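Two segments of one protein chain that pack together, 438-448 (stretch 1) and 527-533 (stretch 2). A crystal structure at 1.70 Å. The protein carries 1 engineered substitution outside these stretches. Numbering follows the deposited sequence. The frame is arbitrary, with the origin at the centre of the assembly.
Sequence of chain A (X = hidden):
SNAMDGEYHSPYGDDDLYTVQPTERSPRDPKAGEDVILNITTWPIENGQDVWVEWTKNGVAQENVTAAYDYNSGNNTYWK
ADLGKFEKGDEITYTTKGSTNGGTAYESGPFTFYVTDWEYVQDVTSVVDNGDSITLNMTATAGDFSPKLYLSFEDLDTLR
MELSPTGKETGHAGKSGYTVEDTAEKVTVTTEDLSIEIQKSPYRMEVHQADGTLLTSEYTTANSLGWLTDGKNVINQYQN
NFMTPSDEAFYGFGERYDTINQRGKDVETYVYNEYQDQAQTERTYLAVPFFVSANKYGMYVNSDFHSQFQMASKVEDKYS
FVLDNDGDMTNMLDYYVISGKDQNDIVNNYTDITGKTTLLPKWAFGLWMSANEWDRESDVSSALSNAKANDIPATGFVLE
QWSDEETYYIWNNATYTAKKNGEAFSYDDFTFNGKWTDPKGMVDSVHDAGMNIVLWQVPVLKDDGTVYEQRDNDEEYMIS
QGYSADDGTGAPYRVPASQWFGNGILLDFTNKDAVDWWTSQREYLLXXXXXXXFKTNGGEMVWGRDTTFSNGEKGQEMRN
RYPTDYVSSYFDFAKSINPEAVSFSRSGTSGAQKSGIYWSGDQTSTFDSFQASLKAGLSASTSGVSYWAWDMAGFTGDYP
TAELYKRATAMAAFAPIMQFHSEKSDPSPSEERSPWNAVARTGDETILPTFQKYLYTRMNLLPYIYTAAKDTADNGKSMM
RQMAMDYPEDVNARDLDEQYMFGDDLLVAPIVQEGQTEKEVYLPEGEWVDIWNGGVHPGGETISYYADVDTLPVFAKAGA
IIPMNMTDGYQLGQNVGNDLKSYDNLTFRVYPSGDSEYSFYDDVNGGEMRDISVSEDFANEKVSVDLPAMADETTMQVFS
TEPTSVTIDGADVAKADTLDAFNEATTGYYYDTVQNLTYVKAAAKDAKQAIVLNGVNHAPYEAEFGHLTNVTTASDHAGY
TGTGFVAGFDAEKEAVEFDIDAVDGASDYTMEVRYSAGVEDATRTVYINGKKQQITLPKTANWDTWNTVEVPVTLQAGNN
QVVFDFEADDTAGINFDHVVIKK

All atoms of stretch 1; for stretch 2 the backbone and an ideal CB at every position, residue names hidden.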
# COMPACT_ATOMS: atom_id res chain seq x y z
N ASP A 438 -11.75 -35.33 6.95
CA ASP A 438 -12.97 -34.78 6.37
C ASP A 438 -12.77 -33.29 6.02
O ASP A 438 -13.23 -32.43 6.77
CB ASP A 438 -14.15 -34.98 7.35
CG ASP A 438 -15.47 -34.37 6.86
OD1 ASP A 438 -15.63 -34.05 5.65
OD2 ASP A 438 -16.37 -34.22 7.72
N PRO A 439 -12.08 -32.99 4.89
CA PRO A 439 -11.82 -31.57 4.56
C PRO A 439 -13.10 -30.72 4.42
O PRO A 439 -13.14 -29.56 4.87
CB PRO A 439 -11.04 -31.64 3.24
CG PRO A 439 -10.42 -33.00 3.24
CD PRO A 439 -11.43 -33.89 3.92
N LYS A 440 -14.13 -31.30 3.83
CA LYS A 440 -15.44 -30.64 3.69
C LYS A 440 -15.97 -30.24 5.07
O LYS A 440 -16.36 -29.09 5.28
CB LYS A 440 -16.42 -31.59 3.00
CG LYS A 440 -17.53 -30.91 2.23
CD LYS A 440 -18.24 -31.91 1.32
CE LYS A 440 -19.34 -32.67 2.02
NZ LYS A 440 -20.21 -33.39 1.05
N GLY A 441 -15.98 -31.17 6.02
CA GLY A 441 -16.45 -30.88 7.38
C GLY A 441 -15.59 -29.87 8.10
O GLY A 441 -16.08 -29.06 8.87
N MET A 442 -14.28 -29.93 7.84
CA MET A 442 -13.35 -28.98 8.43
C MET A 442 -13.69 -27.57 7.95
O MET A 442 -13.77 -26.63 8.77
CB MET A 442 -11.89 -29.38 8.09
CG MET A 442 -10.79 -28.46 8.63
SD MET A 442 -10.53 -26.95 7.67
CE MET A 442 -9.88 -27.64 6.16
N VAL A 443 -13.89 -27.41 6.64
CA VAL A 443 -14.22 -26.08 6.07
C VAL A 443 -15.57 -25.58 6.63
O VAL A 443 -15.71 -24.41 7.00
CB VAL A 443 -14.18 -26.11 4.52
CG1 VAL A 443 -14.74 -24.82 3.92
CG2 VAL A 443 -12.73 -26.31 4.04
N ASP A 444 -16.54 -26.49 6.74
CA ASP A 444 -17.85 -26.15 7.30
C ASP A 444 -17.72 -25.61 8.72
O ASP A 444 -18.42 -24.65 9.08
CB ASP A 444 -18.79 -27.36 7.29
CG ASP A 444 -19.25 -27.74 5.90
OD1 ASP A 444 -19.25 -26.89 5.00
OD2 ASP A 444 -19.66 -28.89 5.71
N SER A 445 -16.81 -26.19 9.50
CA SER A 445 -16.62 -25.74 10.88
C SER A 445 -15.95 -24.36 10.93
O SER A 445 -16.24 -23.57 11.83
CB SER A 445 -15.86 -26.78 11.72
OG SER A 445 -14.47 -26.75 11.40
N VAL A 446 -15.09 -24.06 9.95
CA VAL A 446 -14.52 -22.69 9.84
C VAL A 446 -15.64 -21.69 9.54
O VAL A 446 -15.72 -20.62 10.15
CB VAL A 446 -13.38 -22.60 8.78
CG1 VAL A 446 -12.90 -21.15 8.58
CG2 VAL A 446 -12.21 -23.49 9.17
N HIS A 447 -16.51 -22.04 8.59
CA HIS A 447 -17.66 -21.19 8.25
C HIS A 447 -18.60 -20.98 9.44
O HIS A 447 -19.12 -19.87 9.65
CB HIS A 447 -18.43 -21.77 7.07
CG HIS A 447 -17.67 -21.75 5.79
ND1 HIS A 447 -17.97 -22.59 4.74
CD2 HIS A 447 -16.62 -20.99 5.38
CE1 HIS A 447 -17.13 -22.35 3.74
NE2 HIS A 447 -16.31 -21.39 4.10
N ASP A 448 -18.82 -22.05 10.23
CA ASP A 448 -19.63 -21.99 11.46
C ASP A 448 -19.13 -20.94 12.43
O ASP A 448 -19.92 -20.32 13.15
CB ASP A 448 -19.64 -23.33 12.18
CG ASP A 448 -20.53 -24.35 11.51
OD1 ASP A 448 -21.34 -23.97 10.63
OD2 ASP A 448 -20.46 -25.54 11.90
N UNK A 527 -15.92 -26.00 -5.52
CA UNK A 527 -17.30 -26.43 -5.73
C UNK A 527 -17.80 -27.37 -4.62
O UNK A 527 -18.96 -27.28 -4.21
CB UNK A 527 -17.42 -27.12 -7.09
N UNK A 528 -16.91 -28.25 -4.13
CA UNK A 528 -17.30 -29.30 -3.17
C UNK A 528 -16.72 -29.11 -1.77
O UNK A 528 -17.43 -29.28 -0.78
CB UNK A 528 -16.86 -30.67 -3.70
N UNK A 529 -15.44 -28.78 -1.67
CA UNK A 529 -14.82 -28.54 -0.36
C UNK A 529 -15.29 -27.19 0.19
O UNK A 529 -15.38 -27.02 1.41
CB UNK A 529 -13.29 -28.58 -0.46
N UNK A 530 -15.60 -26.26 -0.71
CA UNK A 530 -16.19 -24.96 -0.35
C UNK A 530 -15.24 -23.88 0.15
O UNK A 530 -15.65 -23.02 0.95
CB UNK A 530 -17.25 -25.19 0.73
N UNK A 531 -14.00 -23.89 -0.31
CA UNK A 531 -13.05 -22.85 0.12
C UNK A 531 -13.41 -21.45 -0.41
O UNK A 531 -14.22 -21.31 -1.35
CB UNK A 531 -11.64 -23.22 -0.34
N UNK A 532 -12.77 -20.44 0.17
CA UNK A 532 -13.10 -19.04 -0.07
C UNK A 532 -11.97 -18.28 -0.75
O UNK A 532 -11.94 -17.06 -0.71
CB UNK A 532 -13.46 -18.36 1.25
N UNK A 533 -11.04 -19.01 -1.36
CA UNK A 533 -10.01 -18.35 -2.16
C UNK A 533 -8.66 -19.00 -1.95
O UNK A 533 -8.56 -20.07 -1.34
CB UNK A 533 -9.93 -16.86 -1.82

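Stretch 1 enters its helix through Asp438, whose OD1 accepts from Gly441 N at 2.9 Å, a capping bond. Pro439, Lys440, Val443 and His447 then supply the surface against which each position of stretch 2 can be tested.

Position 527 has helical angles (phi/psi -75/-38), and its ideal CB has no atom of stretch 1 within 5.5 Å. Nothing here selects a side chain; the deposited residue is Thr527, with chi1 p.

At 528 the CB points sideways, 5.4 Å from Lys440 CD. An acidic, polar or aliphatic side chain could lie beside that chain. The residue is Glu528, but its end leads away from stretch 1, and the close approach belongs to the backbone: Glu528 O lies 3.4 Å from Lys440 CG.

Position 529 also points sideways, yet its CB is 5.1 Å from both Val443 CG2 and Lys440 CA and 5.3 Å from Pro439 CB. Those distances leave room for another shell of carbon atoms, and the nearby Val443 and Pro439 side chains are apolar, so valine, isoleucine or leucine would suit. It is Val529, chi1 t. Its CG1 reaches Val443 CG2 at 3.8 Å and Pro439 CB at 4.2 Å. The backbone contributes too: water 1 lies 2.7 Å from Val529 O and 2.7 Å from Asp444 OD1, placed to donate to either, though it has more acceptors in reach than protons to give.

At 530, phi/psi of 81/30 favours glycine by itself. A CB would point toward the helix, 4.1 Å from both Val443 CG1 and His447 CE1; these distances do not exclude a small side chain, so the backbone is the stronger argument. Gly530 is found, the first residue after a helix to leave helical angles. Its O lies 3.2 Å from His447 CE1, near the plane of the ring at its edge.

The CB at 531 points away, 5.5 Å from Val443 CG2. A branched or long aliphatic chain could still touch that methyl, though other types are not ruled out. Ile531, chi1 p, brings CG2 to 4.3 Å from Val443 CG2.

Position 532 points toward stretch 1, with its CB 5.0 Å from His447 NE2. A short acceptor such as aspartate or asparagine would span this gap. Asp532, chi1 m, does so: His447 NE2 donates to Asp532 OD2 at 2.7 Å, with an N-H...acceptor angle of 161°, so the bond is short and nearly straight.

At 533, phi/psi of 139/-170 would jam a CB against the preceding carbonyl O. This calls for glycine regardless of stretch 1, which is out of reach, and Gly533 is present.

Stretch 2 (527-533) TEVGIDG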
# COMPACT_ATOMS: atom_id res chain seq x y z
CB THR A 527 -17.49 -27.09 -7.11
OG1 THR A 527 -16.60 -28.19 -7.23
CG2 THR A 527 -17.17 -26.09 -8.22
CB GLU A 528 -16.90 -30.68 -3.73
CG GLU A 528 -17.47 -30.95 -5.11
CD GLU A 528 -17.09 -32.29 -5.66
OE1 GLU A 528 -17.95 -33.20 -5.57
OE2 GLU A 528 -15.96 -32.45 -6.19
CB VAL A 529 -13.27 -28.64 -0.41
CG1 VAL A 529 -12.67 -28.49 0.98
CG2 VAL A 529 -12.83 -29.97 -1.00
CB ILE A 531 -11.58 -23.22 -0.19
CG1 ILE A 531 -11.29 -23.12 -1.69
CG2 ILE A 531 -11.23 -24.57 0.42
CD1 ILE A 531 -9.81 -23.17 -2.07
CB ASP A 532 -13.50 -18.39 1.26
CG ASP A 532 -14.64 -19.12 1.92
OD1 ASP A 532 -15.76 -19.01 1.39
OD2 ASP A 532 -14.43 -19.87 2.89
O HOH W 1 -17.37 -27.33 3.17
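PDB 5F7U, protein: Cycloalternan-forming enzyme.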